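Local coordinates for protein BCAM1869 (Burkholderia cenocepacia, PDB 4O2H) that is probably a transcriptional regulator of quorum sensing, an RsaM homologue of novel fold that associates with a second copy of itself, at residues Gly70-Leu82 and Val90-Ala102. Residues are numbered along the deposited sequence; the frame is centred on the assembly and turned at random.
Sequences GVAYVTVGWDWYL and VIAGGDVRSNVMA
Asn-99 shows how one side-chain amide can carry on the pairing of two antiparallel strands where their backbones part. Its ND2 donates to Tyr-73 O (2.9 Å), which lies close to the amide plane, while OD1 receives Thr-75 N (2.8 Å) from above its carbonyl plane. With CG between its backbone N and carbonyl carbon (chi1 67°), the amide is turned onto the 73-75 backbone. Its own N reaches Thr-75 O, and beyond it Gly-77 and Arg-97 exchange two backbone bonds. Arg-97, bent at its second and third torsions, folds back until NH1 hovers 3.5 Å from Gly-77 N, a contact of two donors; its guanidinium forms a salt bridge with Glu-62. Meanwhile Ser-98 OG accepts from Val-100 N in an ST turn as the chain leaves the hairpin.

Between Val-96, whose CG1 meets Val-76 CG1, and Ala-92, the chain loops away at residues 93-95. Pairing resumes with Ala-92 N donating to Asp-79 O and continues in the two bonds between Tyr-81 and Val-90. Ile-91, next to the loop, sets CD1 over a face of the Trp-78 pyrrole ring (4.2 Å from its centroid), and its CG1 touches CD1 of that ring. The side chains of Tyr-81 and Val-90 run alongside each other, Val-90 CB sitting 3.8 Å from the phenol centroid. The phenol meets Ala-92 CB with its edge.

Strand 89-98 is outermost on this side of the chain's four-stranded antiparallel sheet, and strand 74-83 bonds on its other edge to strand 55-65. Trp-78 and Ile-91 pack against helices 112-125 and 128-138, whereas Thr-75, Arg-97 and Asn-99 meet the second subunit.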
# COMPACT_ATOMS: atom_id res chain seq x y z
N GLY A 70 -21.79 8.31 11.51
CA GLY A 70 -22.02 6.95 11.98
C GLY A 70 -21.34 5.87 11.15
O GLY A 70 -21.68 4.69 11.28
N VAL A 71 -20.39 6.28 10.26
CA VAL A 71 -19.64 5.42 9.34
C VAL A 71 -18.12 5.71 9.51
O VAL A 71 -17.64 6.80 9.15
CB VAL A 71 -20.11 5.60 7.88
CG1 VAL A 71 -19.26 4.79 6.90
CG2 VAL A 71 -21.58 5.21 7.73
N ALA A 72 -17.39 4.75 10.08
CA ALA A 72 -15.96 4.94 10.30
C ALA A 72 -15.15 4.71 9.00
O ALA A 72 -15.59 4.00 8.08
CB ALA A 72 -15.46 4.03 11.42
N TYR A 73 -13.98 5.35 8.92
CA TYR A 73 -13.06 5.19 7.80
C TYR A 73 -12.47 3.79 7.88
O TYR A 73 -12.00 3.39 8.94
CB TYR A 73 -11.98 6.27 7.83
CG TYR A 73 -11.01 6.18 6.65
CD1 TYR A 73 -11.43 6.51 5.36
CD2 TYR A 73 -9.69 5.78 6.84
CE1 TYR A 73 -10.55 6.45 4.29
CE2 TYR A 73 -8.81 5.67 5.76
CZ TYR A 73 -9.24 6.03 4.49
OH TYR A 73 -8.38 5.95 3.43
N VAL A 74 -12.59 3.02 6.81
CA VAL A 74 -12.08 1.65 6.74
C VAL A 74 -11.00 1.55 5.63
O VAL A 74 -11.25 2.05 4.54
CB VAL A 74 -13.26 0.64 6.52
CG1 VAL A 74 -12.75 -0.73 6.09
CG2 VAL A 74 -14.11 0.52 7.77
N THR A 75 -9.82 0.95 5.94
CA THR A 75 -8.72 0.66 4.98
C THR A 75 -8.51 -0.83 4.86
O THR A 75 -8.53 -1.55 5.86
CB THR A 75 -7.39 1.27 5.42
OG1 THR A 75 -7.24 1.01 6.82
CG2 THR A 75 -7.31 2.73 5.17
N VAL A 76 -8.33 -1.30 3.66
CA VAL A 76 -8.13 -2.71 3.35
C VAL A 76 -7.12 -2.76 2.21
O VAL A 76 -7.35 -2.16 1.14
CB VAL A 76 -9.47 -3.44 2.99
CG1 VAL A 76 -9.24 -4.94 2.73
CG2 VAL A 76 -10.55 -3.21 4.06
N GLY A 77 -6.02 -3.44 2.47
CA GLY A 77 -4.96 -3.62 1.50
C GLY A 77 -4.45 -5.03 1.50
O GLY A 77 -4.62 -5.76 2.47
N TRP A 78 -3.90 -5.45 0.39
CA TRP A 78 -3.38 -6.80 0.26
C TRP A 78 -2.42 -6.87 -0.92
O TRP A 78 -2.39 -5.98 -1.78
CB TRP A 78 -4.53 -7.84 0.09
CG TRP A 78 -5.33 -7.68 -1.18
CD1 TRP A 78 -5.20 -8.42 -2.33
CD2 TRP A 78 -6.49 -6.84 -1.37
NE1 TRP A 78 -6.17 -8.06 -3.24
CE2 TRP A 78 -6.98 -7.10 -2.68
CE3 TRP A 78 -7.13 -5.86 -0.58
CZ2 TRP A 78 -8.07 -6.40 -3.22
CZ3 TRP A 78 -8.18 -5.15 -1.13
CH2 TRP A 78 -8.67 -5.44 -2.42
N ASP A 79 -1.65 -7.96 -0.94
CA ASP A 79 -0.78 -8.36 -2.05
C ASP A 79 -1.53 -9.33 -2.92
O ASP A 79 -2.29 -10.19 -2.42
CB ASP A 79 0.54 -8.98 -1.56
CG ASP A 79 1.50 -8.00 -0.91
OD1 ASP A 79 1.27 -6.77 -1.02
OD2 ASP A 79 2.49 -8.45 -0.31
N TRP A 80 -1.35 -9.19 -4.23
CA TRP A 80 -2.02 -10.07 -5.21
C TRP A 80 -1.01 -10.59 -6.23
O TRP A 80 0.09 -10.08 -6.33
CB TRP A 80 -3.17 -9.33 -5.93
CG TRP A 80 -2.70 -8.07 -6.60
CD1 TRP A 80 -2.69 -6.82 -6.06
CD2 TRP A 80 -2.03 -7.97 -7.87
NE1 TRP A 80 -2.07 -5.94 -6.92
CE2 TRP A 80 -1.64 -6.62 -8.03
CE3 TRP A 80 -1.73 -8.89 -8.91
CZ2 TRP A 80 -0.94 -6.18 -9.17
CZ3 TRP A 80 -1.04 -8.44 -10.03
CH2 TRP A 80 -0.66 -7.10 -10.15
N TYR A 81 -1.40 -11.60 -6.98
CA TYR A 81 -0.64 -12.10 -8.10
C TYR A 81 -1.61 -12.52 -9.16
O TYR A 81 -2.76 -12.89 -8.87
CB TYR A 81 0.40 -13.21 -7.76
CG TYR A 81 -0.13 -14.53 -7.26
CD1 TYR A 81 -0.45 -15.56 -8.14
CD2 TYR A 81 -0.21 -14.80 -5.89
CE1 TYR A 81 -0.91 -16.79 -7.68
CE2 TYR A 81 -0.65 -16.04 -5.42
CZ TYR A 81 -1.00 -17.03 -6.32
OH TYR A 81 -1.42 -18.26 -5.87
N LEU A 82 -1.15 -12.43 -10.39
CA LEU A 82 -1.92 -12.82 -11.54
C LEU A 82 -1.33 -14.14 -12.06
O LEU A 82 -0.18 -14.16 -12.50
CB LEU A 82 -1.88 -11.69 -12.59
CG LEU A 82 -2.45 -12.00 -13.98
CD1 LEU A 82 -3.95 -12.30 -13.89
CD2 LEU A 82 -2.17 -10.88 -14.90
N VAL A 90 -5.28 -13.51 -7.63
CA VAL A 90 -5.26 -14.23 -6.37
C VAL A 90 -4.75 -13.31 -5.25
O VAL A 90 -3.73 -12.65 -5.44
CB VAL A 90 -4.33 -15.51 -6.47
CG1 VAL A 90 -4.38 -16.36 -5.19
CG2 VAL A 90 -4.64 -16.37 -7.70
N ILE A 91 -5.40 -13.36 -4.07
CA ILE A 91 -4.94 -12.71 -2.85
C ILE A 91 -3.85 -13.61 -2.31
O ILE A 91 -4.14 -14.75 -1.93
CB ILE A 91 -6.05 -12.47 -1.80
CG1 ILE A 91 -7.19 -11.63 -2.41
CG2 ILE A 91 -5.42 -11.76 -0.55
CD1 ILE A 91 -8.28 -11.16 -1.46
N ALA A 92 -2.60 -13.13 -2.32
CA ALA A 92 -1.44 -13.88 -1.88
C ALA A 92 -1.57 -14.30 -0.39
O ALA A 92 -1.68 -13.45 0.51
CB ALA A 92 -0.18 -13.05 -2.11
N GLY A 93 -1.63 -15.62 -0.16
CA GLY A 93 -1.76 -16.23 1.16
C GLY A 93 -3.10 -16.00 1.85
O GLY A 93 -3.26 -16.37 3.02
N GLY A 94 -4.04 -15.37 1.13
CA GLY A 94 -5.34 -14.96 1.66
C GLY A 94 -5.16 -13.89 2.71
O GLY A 94 -6.09 -13.61 3.47
N ASP A 95 -3.94 -13.30 2.81
CA ASP A 95 -3.58 -12.27 3.79
C ASP A 95 -4.18 -10.94 3.40
O ASP A 95 -4.03 -10.50 2.27
CB ASP A 95 -2.06 -12.15 3.93
CG ASP A 95 -1.40 -13.34 4.60
OD1 ASP A 95 -1.87 -13.76 5.67
OD2 ASP A 95 -0.36 -13.82 4.07
N VAL A 96 -4.86 -10.30 4.32
CA VAL A 96 -5.52 -9.02 4.08
C VAL A 96 -5.17 -8.14 5.25
O VAL A 96 -5.39 -8.54 6.40
CB VAL A 96 -7.06 -9.21 3.90
CG1 VAL A 96 -7.82 -7.90 4.06
CG2 VAL A 96 -7.39 -9.86 2.56
N ARG A 97 -4.61 -6.95 4.96
CA ARG A 97 -4.29 -5.98 5.98
C ARG A 97 -5.39 -4.93 6.01
O ARG A 97 -5.78 -4.43 4.96
CB ARG A 97 -2.91 -5.35 5.75
CG ARG A 97 -2.43 -4.47 6.91
CD ARG A 97 -2.67 -2.98 6.70
NE ARG A 97 -1.91 -2.53 5.54
CZ ARG A 97 -2.43 -1.96 4.45
NH1 ARG A 97 -3.74 -1.65 4.41
NH2 ARG A 97 -1.65 -1.63 3.44
N SER A 98 -5.91 -4.61 7.22
CA SER A 98 -6.97 -3.63 7.40
C SER A 98 -6.95 -3.04 8.79
O SER A 98 -6.14 -3.45 9.62
CB SER A 98 -8.35 -4.25 7.14
OG SER A 98 -8.67 -5.15 8.18
N ASN A 99 -7.89 -2.11 9.05
CA ASN A 99 -8.12 -1.49 10.36
C ASN A 99 -9.41 -2.06 10.93
O ASN A 99 -10.05 -1.42 11.77
CB ASN A 99 -8.16 0.05 10.25
CG ASN A 99 -9.33 0.62 9.49
OD1 ASN A 99 -9.92 -0.01 8.61
ND2 ASN A 99 -9.65 1.87 9.78
N VAL A 100 -9.81 -3.24 10.45
CA VAL A 100 -11.03 -3.92 10.88
C VAL A 100 -10.77 -5.09 11.80
O VAL A 100 -9.87 -5.89 11.56
CB VAL A 100 -11.90 -4.40 9.67
CG1 VAL A 100 -13.13 -5.22 10.12
CG2 VAL A 100 -12.32 -3.23 8.77
N MSE A 101 -11.63 -5.24 12.80
CA MSE A 101 -11.74 -6.41 13.65
C MSE A 101 -13.18 -6.90 13.54
O MSE A 101 -14.11 -6.16 13.89
CB MSE A 101 -11.32 -6.14 15.12
CG MSE A 101 -11.55 -7.32 16.02
SE MSE A 101 -10.58 -8.91 15.47
CE MSE A 101 -8.83 -8.44 16.08
N ALA A 102 -13.36 -8.12 13.02
CA ALA A 102 -14.69 -8.71 12.92
C ALA A 102 -15.11 -9.28 14.27
O ALA A 102 -14.33 -9.92 14.97
CB ALA A 102 -14.73 -9.79 11.85
O HOH W 1 -4.96 -0.57 7.18